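Local atomic coordinates of arabinan endo-1,5-alpha-l-arabinosidase A (Cellvibrio cellulosa, PDB entry 1GYH), a protein that cleaves the alpha-1,5-arabinofuranosyl bonds of linear arabinan, a plant cell-wall polysaccharide, releasing almost exclusively arabinotriose. Residues 31-41 / 310-318; 110-118 / 154-163. One frame throughout, in Å; residues are numbered along the deposited sequence.

Contact 1: residues 31-41 / 310-318; sequences YSSKDRVNWRY and DSYISQRLK
The backbone of Leu317 runs beside that of Trp39 and Arg40, where the C-terminal tail adds a short parallel strand to strand 38-44. Leu317 N donates to Trp39 O at 2.8 Å, and its side chain packs close to the same carbonyl, with CB 3.5 Å from Trp39 O. Branch CD1 extends to Arg40 NH1 (3.7 Å). Trp39 N in turn donates to Gln315 O in a nearly straight bond (174°), and Gln315 N to Val37 O.

Trp39 and Arg316 project from the same face of the sheet. The Arg316 chain leaves with CG opposite the backbone N (chi1 172°) and bends at chi2, bringing its guanidinium round to Tyr31. Tyr31 CE2 lies over one face of that group, 4.0 Å from Arg316 NH1, with the two planes 69° apart. The cation thus meets the phenol at its edge. A water accepts from Arg316 NE and Tyr41 N and donates to Leu317 O, bridging both segments.

At the opposite end of the pairing, Tyr312 OH donates to Arg36 O (2.7 Å) in the carbonyl plane. Trp39 NE1 shares that acceptor through a weak bond.

The tail strand is the outermost of the first blade's sheet, and Arg316 also bonds through its backbone to Lys3. Trp39 packs on Met12 and Leu21 of this blade and reaches Leu289 of strand 286-296 in the last, which Tyr312 also touches.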
loop_
_atom_site.group_PDB
_atom_site.type_symbol
_atom_site.label_atom_id
_atom_site.label_comp_id
_atom_site.label_asym_id
_atom_site.label_seq_id
_atom_site.Cartn_x
_atom_site.Cartn_y
_atom_site.Cartn_z
ATOM N N TYR A 31 -4.992 -14.119 -4.057
ATOM C CA TYR A 31 -5.524 -15.233 -3.291
ATOM C C TYR A 31 -6.972 -14.988 -2.852
ATOM O O TYR A 31 -7.412 -13.842 -2.774
ATOM C CB TYR A 31 -4.722 -15.459 -2.032
ATOM C CG TYR A 31 -3.255 -15.645 -2.242
ATOM C CD1 TYR A 31 -2.416 -14.545 -2.307
ATOM C CD2 TYR A 31 -2.706 -16.927 -2.382
ATOM C CE1 TYR A 31 -1.041 -14.692 -2.461
ATOM C CE2 TYR A 31 -1.310 -17.097 -2.543
ATOM C CZ TYR A 31 -0.500 -15.983 -2.612
ATOM O OH TYR A 31 0.867 -16.123 -2.783
ATOM N N SER A 32 -7.658 -16.082 -2.512
ATOM C CA SER A 32 -9.059 -16.054 -2.021
ATOM C C SER A 32 -9.273 -16.885 -0.768
ATOM O O SER A 32 -8.554 -17.836 -0.490
ATOM C CB SER A 32 -10.064 -16.481 -3.093
ATOM O OG SER A 32 -9.934 -17.849 -3.421
ATOM N N SER A 33 -10.295 -16.545 0.000
ATOM C CA SER A 33 -10.514 -17.217 1.263
ATOM C C SER A 33 -11.947 -17.004 1.779
ATOM O O SER A 33 -12.530 -15.935 1.584
ATOM C CB SER A 33 -9.505 -16.711 2.302
ATOM O OG SER A 33 -9.782 -17.231 3.585
ATOM N N LYS A 34 -12.480 -18.011 2.453
ATOM C CA LYS A 34 -13.796 -17.888 3.089
ATOM C C LYS A 34 -13.719 -17.320 4.518
ATOM O O LYS A 34 -14.705 -16.805 5.005
ATOM C CB LYS A 34 -14.537 -19.252 3.042
ATOM C CG LYS A 34 -14.804 -19.749 1.580
ATOM C CD LYS A 34 -15.897 -18.950 0.820
ATOM C CE LYS A 34 -16.055 -19.417 -0.624
ATOM N NZ LYS A 34 -17.251 -18.835 -1.235
ATOM N N ASP A 35 -12.556 -17.388 5.170
ATOM C CA ASP A 35 -12.419 -17.054 6.601
ATOM C C ASP A 35 -11.272 -16.110 6.981
ATOM O O ASP A 35 -11.073 -15.855 8.148
ATOM C CB ASP A 35 -12.285 -18.343 7.435
ATOM C CG ASP A 35 -11.098 -19.226 6.989
ATOM O OD1 ASP A 35 -10.126 -18.699 6.374
ATOM O OD2 ASP A 35 -11.075 -20.446 7.226
ATOM N N ARG A 36 -10.529 -15.592 6.002
ATOM C CA ARG A 36 -9.402 -14.659 6.203
ATOM C C ARG A 36 -8.119 -15.282 6.780
ATOM O O ARG A 36 -7.150 -14.562 7.057
ATOM C CB ARG A 36 -9.779 -13.449 7.110
ATOM C CG ARG A 36 -10.743 -12.461 6.551
ATOM C CD ARG A 36 -10.718 -11.119 7.368
ATOM N NE ARG A 36 -11.378 -11.187 8.671
ATOM C CZ ARG A 36 -10.796 -11.316 9.869
ATOM N NH1 ARG A 36 -9.484 -11.465 10.024
ATOM N NH2 ARG A 36 -11.569 -11.328 10.947
ATOM N N VAL A 37 -8.121 -16.600 6.950
ATOM C CA VAL A 37 -7.020 -17.359 7.558
ATOM C C VAL A 37 -6.448 -18.415 6.577
ATOM O O VAL A 37 -5.233 -18.531 6.431
ATOM C CB VAL A 37 -7.507 -18.108 8.836
ATOM C CG1 VAL A 37 -6.438 -19.091 9.389
ATOM C CG2 VAL A 37 -7.925 -17.116 9.914
ATOM N N ASN A 38 -7.324 -19.220 5.989
ATOM C CA ASN A 38 -7.009 -20.265 5.013
ATOM C C ASN A 38 -7.159 -19.737 3.567
ATOM O O ASN A 38 -8.274 -19.431 3.126
ATOM C CB ASN A 38 -7.931 -21.482 5.257
ATOM C CG ASN A 38 -7.740 -22.093 6.623
ATOM O OD1 ASN A 38 -8.589 -21.971 7.544
ATOM N ND2 ASN A 38 -6.643 -22.778 6.774
ATOM N N TRP A 39 -6.031 -19.575 2.854
ATOM C CA TRP A 39 -5.980 -18.894 1.546
ATOM C C TRP A 39 -5.539 -19.847 0.448
ATOM O O TRP A 39 -4.556 -20.565 0.623
ATOM C CB TRP A 39 -4.986 -17.709 1.588
ATOM C CG TRP A 39 -5.359 -16.567 2.525
ATOM C CD1 TRP A 39 -4.962 -16.382 3.826
ATOM C CD2 TRP A 39 -6.205 -15.459 2.208
ATOM N NE1 TRP A 39 -5.518 -15.233 4.323
ATOM C CE2 TRP A 39 -6.297 -14.654 3.358
ATOM C CE3 TRP A 39 -6.905 -15.067 1.063
ATOM C CZ2 TRP A 39 -7.061 -13.491 3.394
ATOM C CZ3 TRP A 39 -7.658 -13.905 1.097
ATOM C CH2 TRP A 39 -7.735 -13.140 2.251
ATOM N N ARG A 40 -6.256 -19.858 -0.679
ATOM C CA ARG A 40 -5.806 -20.542 -1.905
ATOM C C ARG A 40 -5.408 -19.561 -3.004
ATOM O O ARG A 40 -5.972 -18.465 -3.146
ATOM C CB ARG A 40 -6.880 -21.445 -2.463
ATOM C CG ARG A 40 -8.280 -20.822 -2.452
ATOM C CD ARG A 40 -9.247 -21.480 -3.460
ATOM N NE ARG A 40 -8.740 -22.835 -3.552
ATOM C CZ ARG A 40 -8.973 -23.808 -2.672
ATOM N NH1 ARG A 40 -9.849 -23.670 -1.666
ATOM N NH2 ARG A 40 -8.338 -24.953 -2.834
ATOM N N TYR A 41 -4.460 -19.970 -3.831
ATOM C CA TYR A 41 -4.100 -19.167 -5.010
ATOM C C TYR A 41 -5.317 -19.010 -5.903
ATOM O O TYR A 41 -6.011 -19.971 -6.170
ATOM C CB TYR A 41 -3.007 -19.868 -5.818
ATOM C CG TYR A 41 -2.625 -19.157 -7.097
ATOM C CD1 TYR A 41 -1.846 -18.003 -7.066
ATOM C CD2 TYR A 41 -3.006 -19.648 -8.324
ATOM C CE1 TYR A 41 -1.473 -17.351 -8.249
ATOM C CE2 TYR A 41 -2.625 -19.011 -9.506
ATOM C CZ TYR A 41 -1.862 -17.870 -9.458
ATOM O OH TYR A 41 -1.489 -17.246 -10.627
ATOM N N ASP A 310 2.326 -13.134 16.451
ATOM C CA ASP A 310 2.468 -14.583 16.655
ATOM C C ASP A 310 1.164 -15.382 16.528
ATOM O O ASP A 310 1.176 -16.481 16.010
ATOM C CB ASP A 310 3.092 -14.881 18.002
ATOM C CG ASP A 310 4.400 -14.169 18.197
ATOM O OD1 ASP A 310 5.345 -14.473 17.414
ATOM O OD2 ASP A 310 4.569 -13.303 19.097
ATOM N N SER A 311 0.048 -14.842 17.011
ATOM C CA SER A 311 -1.196 -15.621 17.086
ATOM C C SER A 311 -2.036 -15.584 15.826
ATOM O O SER A 311 -2.913 -16.458 15.657
ATOM C CB SER A 311 -2.043 -15.187 18.292
ATOM O OG SER A 311 -2.378 -13.814 18.241
ATOM N N TYR A 312 -1.798 -14.614 14.944
ATOM C CA TYR A 312 -2.406 -14.660 13.598
ATOM C C TYR A 312 -1.497 -15.529 12.709
ATOM O O TYR A 312 -0.330 -15.178 12.450
ATOM C CB TYR A 312 -2.649 -13.325 12.941
ATOM C CG TYR A 312 -3.139 -13.503 11.531
ATOM C CD1 TYR A 312 -4.502 -13.645 11.265
ATOM C CD2 TYR A 312 -2.241 -13.623 10.454
ATOM C CE1 TYR A 312 -4.965 -13.850 9.974
ATOM C CE2 TYR A 312 -2.708 -13.836 9.158
ATOM C CZ TYR A 312 -4.061 -13.957 8.921
ATOM O OH TYR A 312 -4.534 -14.197 7.646
ATOM N N ILE A 313 -2.025 -16.669 12.315
ATOM C CA ILE A 313 -1.301 -17.714 11.540
ATOM C C ILE A 313 -2.103 -18.114 10.282
ATOM O O ILE A 313 -2.954 -18.995 10.319
ATOM C CB ILE A 313 -0.980 -18.944 12.414
ATOM C CG1 ILE A 313 -0.104 -18.554 13.579
ATOM C CG2 ILE A 313 -0.203 -20.030 11.601
ATOM C CD1 ILE A 313 0.126 -19.673 14.628
ATOM N N SER A 314 -1.811 -17.449 9.165
ATOM C CA SER A 314 -2.396 -17.782 7.886
ATOM C C SER A 314 -1.953 -19.192 7.493
ATOM O O SER A 314 -0.953 -19.705 8.025
ATOM C CB SER A 314 -2.030 -16.769 6.780
ATOM O OG SER A 314 -0.622 -16.759 6.480
ATOM N N GLN A 315 -2.733 -19.798 6.606
ATOM C CA GLN A 315 -2.483 -21.139 6.078
ATOM C C GLN A 315 -2.669 -21.116 4.555
ATOM O O GLN A 315 -3.724 -20.727 4.037
ATOM C CB GLN A 315 -3.410 -22.177 6.722
ATOM C CG GLN A 315 -3.295 -22.363 8.268
ATOM C CD GLN A 315 -2.055 -23.171 8.747
ATOM O OE1 GLN A 315 -2.174 -24.344 9.106
ATOM N NE2 GLN A 315 -0.889 -22.524 8.786
ATOM N N ARG A 316 -1.643 -21.549 3.831
ATOM C CA ARG A 316 -1.732 -21.716 2.378
ATOM C C ARG A 316 -2.309 -23.076 1.991
ATOM O O ARG A 316 -1.684 -24.122 2.195
ATOM C CB ARG A 316 -0.363 -21.502 1.724
ATOM C CG ARG A 316 -0.310 -21.835 0.241
ATOM C CD ARG A 316 -1.003 -20.859 -0.630
ATOM N NE ARG A 316 -0.883 -21.218 -2.048
ATOM C CZ ARG A 316 0.151 -20.905 -2.837
ATOM N NH1 ARG A 316 1.197 -20.202 -2.392
ATOM N NH2 ARG A 316 0.118 -21.301 -4.088
ATOM N N LEU A 317 -3.505 -23.030 1.415
ATOM C CA LEU A 317 -4.251 -24.196 0.951
ATOM C C LEU A 317 -3.678 -24.755 -0.357
ATOM O O LEU A 317 -3.128 -24.019 -1.164
ATOM C CB LEU A 317 -5.719 -23.815 0.706
ATOM C CG LEU A 317 -6.619 -23.532 1.931
ATOM C CD1 LEU A 317 -7.958 -22.931 1.445
ATOM C CD2 LEU A 317 -6.862 -24.818 2.732
ATOM N N LYS A 318 -3.848 -26.054 -0.571
ATOM C CA LYS A 318 -3.591 -26.649 -1.911
ATOM C C LYS A 318 -4.591 -26.147 -2.958
ATOM O O LYS A 318 -5.765 -25.875 -2.659
ATOM C CB LYS A 318 -3.649 -28.180 -1.873
ATOM C CG LYS A 318 -2.951 -28.833 -0.642
ATOM C CD LYS A 318 -1.599 -28.143 -0.288
ATOM C CE LYS A 318 -1.274 -28.142 1.235
ATOM N NZ LYS A 318 0.227 -28.217 1.507
ATOM O OXT LYS A 318 -4.238 -25.981 -4.145
HETATM O O HOH W 1 2.115 -17.833 -0.614
HETATM O O HOH W 2 -3.336 -22.655 -3.391
#

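Contact 2: residues 110-118 / 154-163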
loop_
_atom_site.group_PDB
_atom_site.type_symbol
_atom_site.label_atom_id
_atom_site.label_comp_id
_atom_site.label_asym_id
_atom_site.label_seq_id
_atom_site.Cartn_x
_atom_site.Cartn_y
_atom_site.Cartn_z
ATOM N N GLU A 110 -8.920 -5.757 -17.416
ATOM C CA GLU A 110 -8.726 -4.885 -18.557
ATOM C C GLU A 110 -7.875 -3.694 -18.166
ATOM O O GLU A 110 -8.283 -2.834 -17.386
ATOM C CB GLU A 110 -10.084 -4.445 -19.139
ATOM C CG GLU A 110 -11.011 -5.628 -19.400
ATOM C CD GLU A 110 -12.244 -5.301 -20.216
ATOM O OE1 GLU A 110 -12.486 -4.116 -20.541
ATOM O OE2 GLU A 110 -12.969 -6.253 -20.542
ATOM N N ASP A 111 -6.674 -3.621 -18.729
ATOM C CA ASP A 111 -5.726 -2.563 -18.349
ATOM C C ASP A 111 -6.173 -1.246 -18.962
ATOM O O ASP A 111 -6.567 -1.201 -20.112
ATOM C CB ASP A 111 -4.310 -2.897 -18.846
ATOM C CG ASP A 111 -3.256 -1.979 -18.279
ATOM O OD1 ASP A 111 -3.405 -1.489 -17.125
ATOM O OD2 ASP A 111 -2.222 -1.704 -18.913
ATOM N N LYS A 112 -6.073 -0.189 -18.181
ATOM C CA LYS A 112 -6.432 1.149 -18.580
ATOM C C LYS A 112 -5.193 2.058 -18.711
ATOM O O LYS A 112 -5.313 3.241 -19.056
ATOM C CB LYS A 112 -7.438 1.713 -17.549
ATOM C CG LYS A 112 -8.691 0.810 -17.333
ATOM C CD LYS A 112 -9.483 0.614 -18.590
ATOM C CE LYS A 112 -10.681 -0.295 -18.382
ATOM N NZ LYS A 112 -11.527 -0.398 -19.587
ATOM N N GLY A 113 -3.995 1.502 -18.440
ATOM C CA GLY A 113 -2.739 2.229 -18.640
ATOM C C GLY A 113 -2.251 3.075 -17.455
ATOM O O GLY A 113 -2.609 2.860 -16.279
ATOM N N ILE A 114 -1.409 4.052 -17.777
ATOM C CA ILE A 114 -0.675 4.803 -16.810
ATOM C C ILE A 114 -1.501 5.940 -16.217
ATOM O O ILE A 114 -1.970 6.819 -16.936
ATOM C CB ILE A 114 0.623 5.378 -17.442
ATOM C CG1 ILE A 114 1.554 4.208 -17.870
ATOM C CG2 ILE A 114 1.276 6.337 -16.487
ATOM C CD1 ILE A 114 2.718 4.689 -18.738
ATOM N N VAL A 115 -1.634 5.903 -14.896
ATOM C CA VAL A 115 -2.282 6.961 -14.119
ATOM C C VAL A 115 -1.305 8.111 -13.901
ATOM O O VAL A 115 -1.606 9.260 -14.167
ATOM C CB VAL A 115 -2.766 6.437 -12.749
ATOM C CG1 VAL A 115 -3.464 7.537 -11.954
ATOM C CG2 VAL A 115 -3.715 5.195 -12.897
ATOM N N ILE A 116 -0.117 7.788 -13.420
ATOM C CA ILE A 116 0.916 8.772 -13.175
ATOM C C ILE A 116 2.291 8.100 -13.296
ATOM O O ILE A 116 2.449 6.942 -12.919
ATOM C CB ILE A 116 0.684 9.410 -11.779
ATOM C CG1 ILE A 116 1.508 10.669 -11.615
ATOM C CG2 ILE A 116 0.853 8.382 -10.651
ATOM C CD1 ILE A 116 2.485 10.568 -10.538
ATOM N N GLU A 117 3.239 8.844 -13.858
ATOM C CA GLU A 117 4.626 8.372 -14.072
ATOM C C GLU A 117 5.641 9.412 -13.547
ATOM O O GLU A 117 5.533 10.591 -13.830
ATOM C CB GLU A 117 4.843 8.098 -15.575
ATOM C CG GLU A 117 6.307 7.733 -15.937
ATOM C CD GLU A 117 6.531 7.398 -17.405
ATOM O OE1 GLU A 117 5.533 7.270 -18.184
ATOM O OE2 GLU A 117 7.732 7.246 -17.780
ATOM N N SER A 118 6.644 8.954 -12.828
ATOM C CA SER A 118 7.753 9.784 -12.427
ATOM C C SER A 118 8.910 9.649 -13.451
ATOM O O SER A 118 9.175 8.548 -13.986
ATOM C CB SER A 118 8.254 9.406 -11.014
ATOM O OG SER A 118 8.511 8.006 -10.826
ATOM N N PHE A 154 -3.227 13.393 -4.851
ATOM C CA PHE A 154 -3.801 14.169 -5.934
ATOM C C PHE A 154 -5.193 13.717 -6.258
ATOM O O PHE A 154 -5.552 12.576 -6.012
ATOM C CB PHE A 154 -2.931 14.198 -7.242
ATOM C CG PHE A 154 -2.840 12.877 -7.957
ATOM C CD1 PHE A 154 -1.857 11.960 -7.604
ATOM C CD2 PHE A 154 -3.711 12.552 -8.986
ATOM C CE1 PHE A 154 -1.777 10.734 -8.203
ATOM C CE2 PHE A 154 -3.610 11.291 -9.633
ATOM C CZ PHE A 154 -2.637 10.395 -9.226
ATOM N N LYS A 155 -5.964 14.633 -6.822
ATOM C CA LYS A 155 -7.354 14.333 -7.175
ATOM C C LYS A 155 -7.508 13.518 -8.480
ATOM O O LYS A 155 -6.892 13.836 -9.528
ATOM C CB LYS A 155 -8.164 15.616 -7.219
ATOM C CG LYS A 155 -9.691 15.385 -7.263
ATOM C CD LYS A 155 -10.434 16.667 -6.770
ATOM C CE LYS A 155 -10.819 17.579 -7.835
ATOM N NZ LYS A 155 -11.492 18.867 -7.246
ATOM N N LEU A 156 -8.303 12.445 -8.417
ATOM C CA LEU A 156 -8.530 11.565 -9.594
ATOM C C LEU A 156 -9.704 12.057 -10.420
ATOM O O LEU A 156 -10.600 12.732 -9.887
ATOM C CB LEU A 156 -8.786 10.117 -9.167
ATOM C CG LEU A 156 -7.523 9.390 -8.685
ATOM C CD1 LEU A 156 -7.873 8.159 -7.888
ATOM C CD2 LEU A 156 -6.605 9.038 -9.888
ATOM N N ASN A 157 -9.675 11.764 -11.726
ATOM C CA ASN A 157 -10.739 12.132 -12.631
ATOM C C ASN A 157 -11.950 11.255 -12.387
ATOM O O ASN A 157 -11.914 10.384 -11.523
ATOM C CB ASN A 157 -10.306 12.105 -14.136
ATOM C CG ASN A 157 -10.030 10.703 -14.670
ATOM O OD1 ASN A 157 -10.020 9.744 -13.920
ATOM N ND2 ASN A 157 -9.774 10.597 -15.969
ATOM N N ASP A 158 -13.020 11.528 -13.132
ATOM C CA ASP A 158 -14.312 10.860 -12.959
ATOM C C ASP A 158 -14.277 9.350 -13.167
ATOM O O ASP A 158 -15.033 8.641 -12.476
ATOM C CB ASP A 158 -15.385 11.478 -13.864
ATOM C CG ASP A 158 -15.921 12.821 -13.341
ATOM O OD1 ASP A 158 -15.499 13.327 -12.271
ATOM O OD2 ASP A 158 -16.801 13.435 -13.961
ATOM N N ASP A 159 -13.406 8.829 -14.066
ATOM C CA ASP A 159 -13.310 7.350 -14.240
ATOM C C ASP A 159 -12.249 6.686 -13.396
ATOM O O ASP A 159 -12.041 5.480 -13.551
ATOM C CB ASP A 159 -13.064 6.791 -15.679
ATOM C CG ASP A 159 -13.596 7.693 -16.780
ATOM O OD1 ASP A 159 -14.827 7.653 -16.888
ATOM O OD2 ASP A 159 -12.965 8.430 -17.586
ATOM N N LEU A 160 -11.583 7.460 -12.551
ATOM C CA LEU A 160 -10.502 6.991 -11.671
ATOM C C LEU A 160 -9.255 6.422 -12.409
ATOM O O LEU A 160 -8.486 5.625 -11.827
ATOM C CB LEU A 160 -10.996 5.979 -10.643
ATOM C CG LEU A 160 -12.314 6.285 -9.927
ATOM C CD1 LEU A 160 -12.610 5.205 -8.919
ATOM C CD2 LEU A 160 -12.310 7.596 -9.256
ATOM N N THR A 161 -9.021 6.865 -13.640
ATOM C CA THR A 161 -7.849 6.359 -14.400
ATOM C C THR A 161 -6.711 7.358 -14.621
ATOM O O THR A 161 -5.637 6.946 -15.049
ATOM C CB THR A 161 -8.288 5.789 -15.768
ATOM O OG1 THR A 161 -8.848 6.833 -16.565
ATOM C CG2 THR A 161 -9.412 4.744 -15.605
ATOM N N ARG A 162 -6.960 8.648 -14.379
ATOM C CA ARG A 162 -5.952 9.685 -14.545
ATOM C C ARG A 162 -6.188 10.828 -13.547
ATOM O O ARG A 162 -7.298 10.956 -13.007
ATOM C CB ARG A 162 -5.986 10.267 -15.983
ATOM C CG ARG A 162 -4.869 9.635 -16.957
ATOM C CD ARG A 162 -5.496 8.776 -17.883
ATOM N NE ARG A 162 -4.738 8.017 -18.890
ATOM C CZ ARG A 162 -4.573 6.694 -18.872
ATOM N NH1 ARG A 162 -4.903 5.986 -17.782
ATOM N NH2 ARG A 162 -4.030 6.063 -19.926
ATOM N N PRO A 163 -5.188 11.693 -13.349
ATOM C CA PRO A 163 -5.403 12.917 -12.542
ATOM C C PRO A 163 -6.558 13.757 -13.103
ATOM O O PRO A 163 -6.677 13.873 -14.335
ATOM C CB PRO A 163 -4.075 13.672 -12.664
ATOM C CG PRO A 163 -3.044 12.562 -13.006
ATOM C CD PRO A 163 -3.803 11.603 -13.867
#
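The guanidinium of Arg162 sits against the backbone of residues 112-114, with Ile114 O over the centre of one face, 3.1 Å above its plane. NH1 donates to Lys112 O at 3.1 Å, and NH2 adds a weak bond to the same oxygen. A second bond from NH1 turns back to Thr161 O (3.0 Å), in the guanidinium plane, so NH1 is gripped by two carbonyl oxygens, while Ile114 O is close but not hydrogen-bonded. Arg162 gets there with chi1 (-99°) and chi2 (107°) both away from staggered values.

Val115 packs next along the strand, against Phe154, Leu156 and Thr161. With CG1 anti to the backbone N (chi1 -179°), that methyl reaches the edge of the Phe154 ring at CZ (4.0 Å) and Leu156 CD2, while CG2 rests on Thr161 O (3.4 Å). Pro163 CD approaches Val115 O to 3.2 Å. Asn157 OD1 accepts from both Thr161 N and Arg162 N.

Val115 and Ile116 form a classic beta bulge opposite Ile92, at a corner in the edge strand 110-118 of its blade. The contact joins this strand to the end of strand 151-155 in the next blade and the loop after it; Phe154 stacks on Trp169 and touches Met142.

Overall arrangement
Both contacts lie toward the outside of the five-bladed beta-propeller, their centres about 32 Å apart and their nearest atoms about 15 Å apart, so neither touches the other. Both segments of contact 2 fall between the two segments of contact 1 in sequence: the former joins successive blades, whereas the latter brings the chain's C-terminal tail back to its first blade. Of the two, only contact 1 comes near a likely substrate-binding residue, the side chain of Arg316 being about 5 Å from that of Asp6. Contact 2 stays farther off, with the side chain of Ile116 about 9 Å from that of Asn126 and about 12 Å from that of Ser146.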